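Local atomic coordinates of glycosyl hydrolase (PDB entry 3QC2), a protein that belongs to the glycosyl hydrolases and has a mainly beta fold, consistent with the five-bladed beta-propellers of the beta-fructosidase clan. Residues A[37-40]-A[41-44]; A[329-332]-A[333-336]. All coordinates share one frame; numbering follows the deposited sequence.

Contact 1. Residues A[37-40]-A[41-44]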
loop_
_atom_site.group_PDB
_atom_site.type_symbol
_atom_site.label_atom_id
_atom_site.label_comp_id
_atom_site.label_asym_id
_atom_site.label_seq_id
_atom_site.Cartn_x
_atom_site.Cartn_y
_atom_site.Cartn_z
ATOM N N PHE A 37 8.462 -23.530 2.223
ATOM C CA PHE A 37 7.064 -23.584 2.661
ATOM C C PHE A 37 6.309 -24.654 1.866
ATOM O O PHE A 37 6.466 -24.745 0.644
ATOM C CB PHE A 37 6.419 -22.204 2.470
ATOM C CG PHE A 37 4.906 -22.220 2.431
ATOM C CD1 PHE A 37 4.164 -22.538 3.564
ATOM C CD2 PHE A 37 4.228 -21.874 1.266
ATOM C CE1 PHE A 37 2.763 -22.531 3.528
ATOM C CE2 PHE A 37 2.823 -21.867 1.224
ATOM C CZ PHE A 37 2.099 -22.196 2.351
ATOM N N TYR A 38 5.511 -25.476 2.560
ATOM C CA TYR A 38 4.701 -26.489 1.885
ATOM C C TYR A 38 3.394 -25.852 1.394
ATOM O O TYR A 38 2.460 -25.600 2.193
ATOM C CB TYR A 38 4.391 -27.676 2.790
ATOM C CG TYR A 38 3.637 -28.776 2.055
ATOM C CD1 TYR A 38 4.326 -29.754 1.334
ATOM C CD2 TYR A 38 2.236 -28.819 2.058
ATOM C CE1 TYR A 38 3.642 -30.759 0.644
ATOM C CE2 TYR A 38 1.543 -29.822 1.373
ATOM C CZ TYR A 38 2.247 -30.785 0.669
ATOM O OH TYR A 38 1.566 -31.769 -0.005
ATOM N N CYS A 39 3.335 -25.585 0.091
ATOM C CA CYS A 39 2.155 -24.991 -0.524
ATOM C C CYS A 39 1.076 -26.064 -0.693
ATOM O O CYS A 39 1.290 -27.045 -1.412
ATOM C CB CYS A 39 2.505 -24.380 -1.876
ATOM S SG CYS A 39 1.114 -23.677 -2.732
ATOM N N PRO A 40 -0.094 -25.876 -0.037
ATOM C CA PRO A 40 -1.173 -26.864 -0.103
ATOM C C PRO A 40 -1.792 -27.039 -1.506
ATOM O O PRO A 40 -2.376 -28.092 -1.785
ATOM C CB PRO A 40 -2.212 -26.315 0.890
ATOM C CG PRO A 40 -1.945 -24.875 0.964
ATOM C CD PRO A 40 -0.490 -24.684 0.735
ATOM N N LEU A 41 -1.665 -26.017 -2.363
ATOM C CA LEU A 41 -2.192 -26.074 -3.733
ATOM C C LEU A 41 -1.172 -26.699 -4.693
ATOM O O LEU A 41 -1.544 -27.469 -5.574
ATOM C CB LEU A 41 -2.611 -24.680 -4.217
ATOM C CG LEU A 41 -3.779 -24.035 -3.462
ATOM C CD1 LEU A 41 -4.083 -22.660 -4.031
ATOM C CD2 LEU A 41 -5.023 -24.921 -3.523
ATOM N N THR A 42 0.113 -26.361 -4.518
ATOM C CA THR A 42 1.181 -26.939 -5.350
ATOM C C THR A 42 1.474 -28.398 -4.918
ATOM O O THR A 42 1.965 -29.193 -5.717
ATOM C CB THR A 42 2.489 -26.124 -5.250
ATOM O OG1 THR A 42 2.211 -24.733 -5.411
ATOM C CG2 THR A 42 3.498 -26.571 -6.314
ATOM N N LYS A 43 1.161 -28.727 -3.649
ATOM C CA LYS A 43 1.428 -30.065 -3.061
ATOM C C LYS A 43 2.946 -30.343 -2.973
ATOM O O LYS A 43 3.382 -31.487 -3.118
ATOM C CB LYS A 43 0.742 -31.194 -3.870
ATOM C CG LYS A 43 -0.777 -31.082 -4.010
ATOM C CD LYS A 43 -1.512 -31.423 -2.715
ATOM C CE LYS A 43 -3.036 -31.528 -2.973
ATOM N NZ LYS A 43 -3.796 -32.062 -1.803
ATOM N N ASP A 44 3.741 -29.302 -2.733
ATOM C CA ASP A 44 5.205 -29.460 -2.648
ATOM C C ASP A 44 5.849 -28.265 -1.947
ATOM O O ASP A 44 5.255 -27.204 -1.869
ATOM C CB ASP A 44 5.802 -29.613 -4.066
ATOM C CG ASP A 44 7.247 -30.144 -4.055
ATOM O OD1 ASP A 44 7.569 -31.021 -3.208
ATOM O OD2 ASP A 44 8.045 -29.697 -4.911
#
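Tyr38 and Lys43 meet across a turn in which the tyrosine side chain lies along the backbone of the returning chain. With CG anti to the backbone N (chi1 -176°), the ring is carried from CB toward the 43-44 peptide. Its CD1 lies beside the Asp44 carbonyl carbon, and Tyr38 CE1 is 3.7 Å from Asp44 N. CZ lies near the Lys43 carbonyl carbon, and Tyr38 OH ends 3.5 Å from Lys43 CA. A long flat side chain suits this exposed place, since it can follow the peptide. The aliphatic part of Lys43 bends at chi2 (-74°), bringing Lys43 CD to 3.6 Å from Pro40 O.

Cys39 ties the turn together. Cys39 O accepts a bond from Lys43 N at 2.8 Å. Cys39 N gives a longer one, 3.2 Å, to Asp44 O. Lys43 and Asp44 thus both face Cys39, the signature of a G1 beta bulge; Lys43 takes the positive phi that glycine usually supplies there. The sulfur of the buried Cys39 joins in: Cys39 SG accepts a fairly straight bond (161°) from Thr42 N at 3.4 Å. Pro40, with its fixed phi, suits the start of the turn.

The turn links strands 37-39 and 44-46 of a small two-stranded sheet at the surface. Cys39 touches Arg85 of strand 84-91, and Leu41 and Thr42 rest on Trp117.

Contact 2. Residues A[329-332]-A[333-336]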
loop_
_atom_site.group_PDB
_atom_site.type_symbol
_atom_site.label_atom_id
_atom_site.label_comp_id
_atom_site.label_asym_id
_atom_site.label_seq_id
_atom_site.Cartn_x
_atom_site.Cartn_y
_atom_site.Cartn_z
HETATM N N MSE A 329 2.618 2.314 6.904
HETATM C CA MSE A 329 2.911 3.521 7.662
HETATM C C MSE A 329 2.474 3.357 9.125
HETATM O O MSE A 329 1.338 2.979 9.395
HETATM C CB MSE A 329 2.181 4.682 6.998
HETATM C CG MSE A 329 2.560 6.040 7.454
HETATM SE SE MSE A 329 1.732 7.386 6.270
HETATM C CE MSE A 329 2.278 8.957 7.270
ATOM N N VAL A 330 3.380 3.643 10.061
ATOM C CA VAL A 330 3.086 3.470 11.478
ATOM C C VAL A 330 3.585 4.631 12.332
ATOM O O VAL A 330 4.724 5.057 12.206
ATOM C CB VAL A 330 3.737 2.161 12.040
ATOM C CG1 VAL A 330 3.244 1.895 13.446
ATOM C CG2 VAL A 330 3.436 0.943 11.140
ATOM N N TYR A 331 2.713 5.138 13.203
ATOM C CA TYR A 331 3.087 6.178 14.151
ATOM C C TYR A 331 3.604 5.420 15.355
ATOM O O TYR A 331 2.837 4.762 16.064
ATOM C CB TYR A 331 1.891 7.049 14.505
ATOM C CG TYR A 331 2.224 8.230 15.385
ATOM C CD1 TYR A 331 3.173 9.165 14.990
ATOM C CD2 TYR A 331 1.547 8.449 16.590
ATOM C CE1 TYR A 331 3.472 10.263 15.782
ATOM C CE2 TYR A 331 1.832 9.547 17.380
ATOM C CZ TYR A 331 2.796 10.450 16.971
ATOM O OH TYR A 331 3.096 11.543 17.749
ATOM N N PHE A 332 4.909 5.503 15.581
ATOM C CA PHE A 332 5.562 4.723 16.623
ATOM C C PHE A 332 6.592 5.562 17.337
ATOM O O PHE A 332 7.469 6.134 16.708
ATOM C CB PHE A 332 6.216 3.499 15.956
ATOM C CG PHE A 332 6.834 2.513 16.918
ATOM C CD1 PHE A 332 6.024 1.695 17.725
ATOM C CD2 PHE A 332 8.219 2.353 16.978
ATOM C CE1 PHE A 332 6.589 0.772 18.592
ATOM C CE2 PHE A 332 8.797 1.417 17.853
ATOM C CZ PHE A 332 7.984 0.629 18.654
ATOM N N LYS A 333 6.474 5.634 18.665
ATOM C CA LYS A 333 7.395 6.418 19.496
ATOM C C LYS A 333 7.529 7.858 18.987
ATOM O O LYS A 333 8.632 8.358 18.788
ATOM C CB LYS A 333 8.762 5.721 19.590
ATOM C CG LYS A 333 8.710 4.409 20.386
ATOM C CD LYS A 333 10.075 3.744 20.484
ATOM C CE LYS A 333 10.069 2.612 21.543
ATOM N NZ LYS A 333 11.397 1.889 21.635
ATOM N N ASN A 334 6.370 8.492 18.762
ATOM C CA ASN A 334 6.264 9.900 18.311
ATOM C C ASN A 334 6.894 10.247 16.923
ATOM O O ASN A 334 7.170 11.415 16.638
ATOM C CB ASN A 334 6.797 10.838 19.407
ATOM C CG ASN A 334 6.077 10.636 20.744
ATOM O OD1 ASN A 334 4.881 10.299 20.780
ATOM N ND2 ASN A 334 6.794 10.837 21.837
ATOM N N LYS A 335 7.094 9.232 16.078
ATOM C CA LYS A 335 7.638 9.430 14.715
ATOM C C LYS A 335 6.860 8.578 13.747
ATOM O O LYS A 335 6.225 7.601 14.147
ATOM C CB LYS A 335 9.122 9.064 14.634
ATOM C CG LYS A 335 10.045 9.949 15.474
ATOM C CD LYS A 335 11.517 9.545 15.284
ATOM C CE LYS A 335 12.439 10.232 16.306
ATOM N NZ LYS A 335 13.868 9.814 16.143
ATOM N N TRP A 336 6.902 8.950 12.469
ATOM C CA TRP A 336 6.200 8.205 11.424
ATOM C C TRP A 336 7.163 7.339 10.593
ATOM O O TRP A 336 8.127 7.842 9.998
ATOM C CB TRP A 336 5.435 9.152 10.505
ATOM C CG TRP A 336 4.194 9.751 11.107
ATOM C CD1 TRP A 336 4.073 10.977 11.693
ATOM C CD2 TRP A 336 2.900 9.159 11.154
ATOM N NE1 TRP A 336 2.790 11.180 12.104
ATOM C CE2 TRP A 336 2.043 10.079 11.786
ATOM C CE3 TRP A 336 2.377 7.933 10.724
ATOM C CZ2 TRP A 336 0.685 9.820 11.998
ATOM C CZ3 TRP A 336 1.021 7.672 10.934
ATOM C CH2 TRP A 336 0.194 8.614 11.561
#
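Tyr331 CB and CD1 lie over one face of the Trp336 indole, and the methyl of Met329, a selenomethionine, lies on the opposite face toward the rim. Tyr331 CB sits 3.7 Å from the centroid of the Trp336 six-membered ring, almost on its normal, a CH-pi contact. With CG anti to the backbone N (chi1 -175°), the phenol swings toward the turn; Tyr331 CD1 comes 3.5 Å from Trp336 CE2, the rings pairing obliquely at 37°. Met329 CE packs 3.6 Å from Trp336 CE3, while the selenium makes an oblique Met-aromatic contact. The broad indole suits a place where both faces are used.

Phe332 points to the other face of the hairpin, where Lys333 CG lies over the Phe332 ring, offset toward its rim, a CH-pi contact; the amine leads away.

A type I' turn from Phe332 to Lys335 sets these positions. Lys333 and Asn334 fill its corners with positive phi, which asparagine adopts readily. Phe332 N bonds Lys335 O at 2.9 Å, and Lys335 N returns to Phe332 O at 3.2 Å.

The turn joins strands 324-332 and 335-342 of a three-stranded antiparallel sheet. Val330 and Phe332 pack on strands 52-61 and 64-72, while Phe16 meets Trp336 edge-to-face.

Overall arrangement
Both contacts are reversals between successive antiparallel strands, but they hold different elements and lie about 37 Å apart, centre to centre. Contact 1 is a surface turn in a two-stranded sheet, about 27 Å from the centre of the chain; contact 2, about 17 Å from it, is partly buried and closes a hairpin of a three-stranded sheet. Their chemistry follows their places. At 37-44, backbone bonds and a cysteine sulfur shape a bulged turn with several exposed polar residues. At 329-336, a regular two-residue turn places aromatic and apolar side chains on both faces of the hairpin, and its exposed residues gather at the bend.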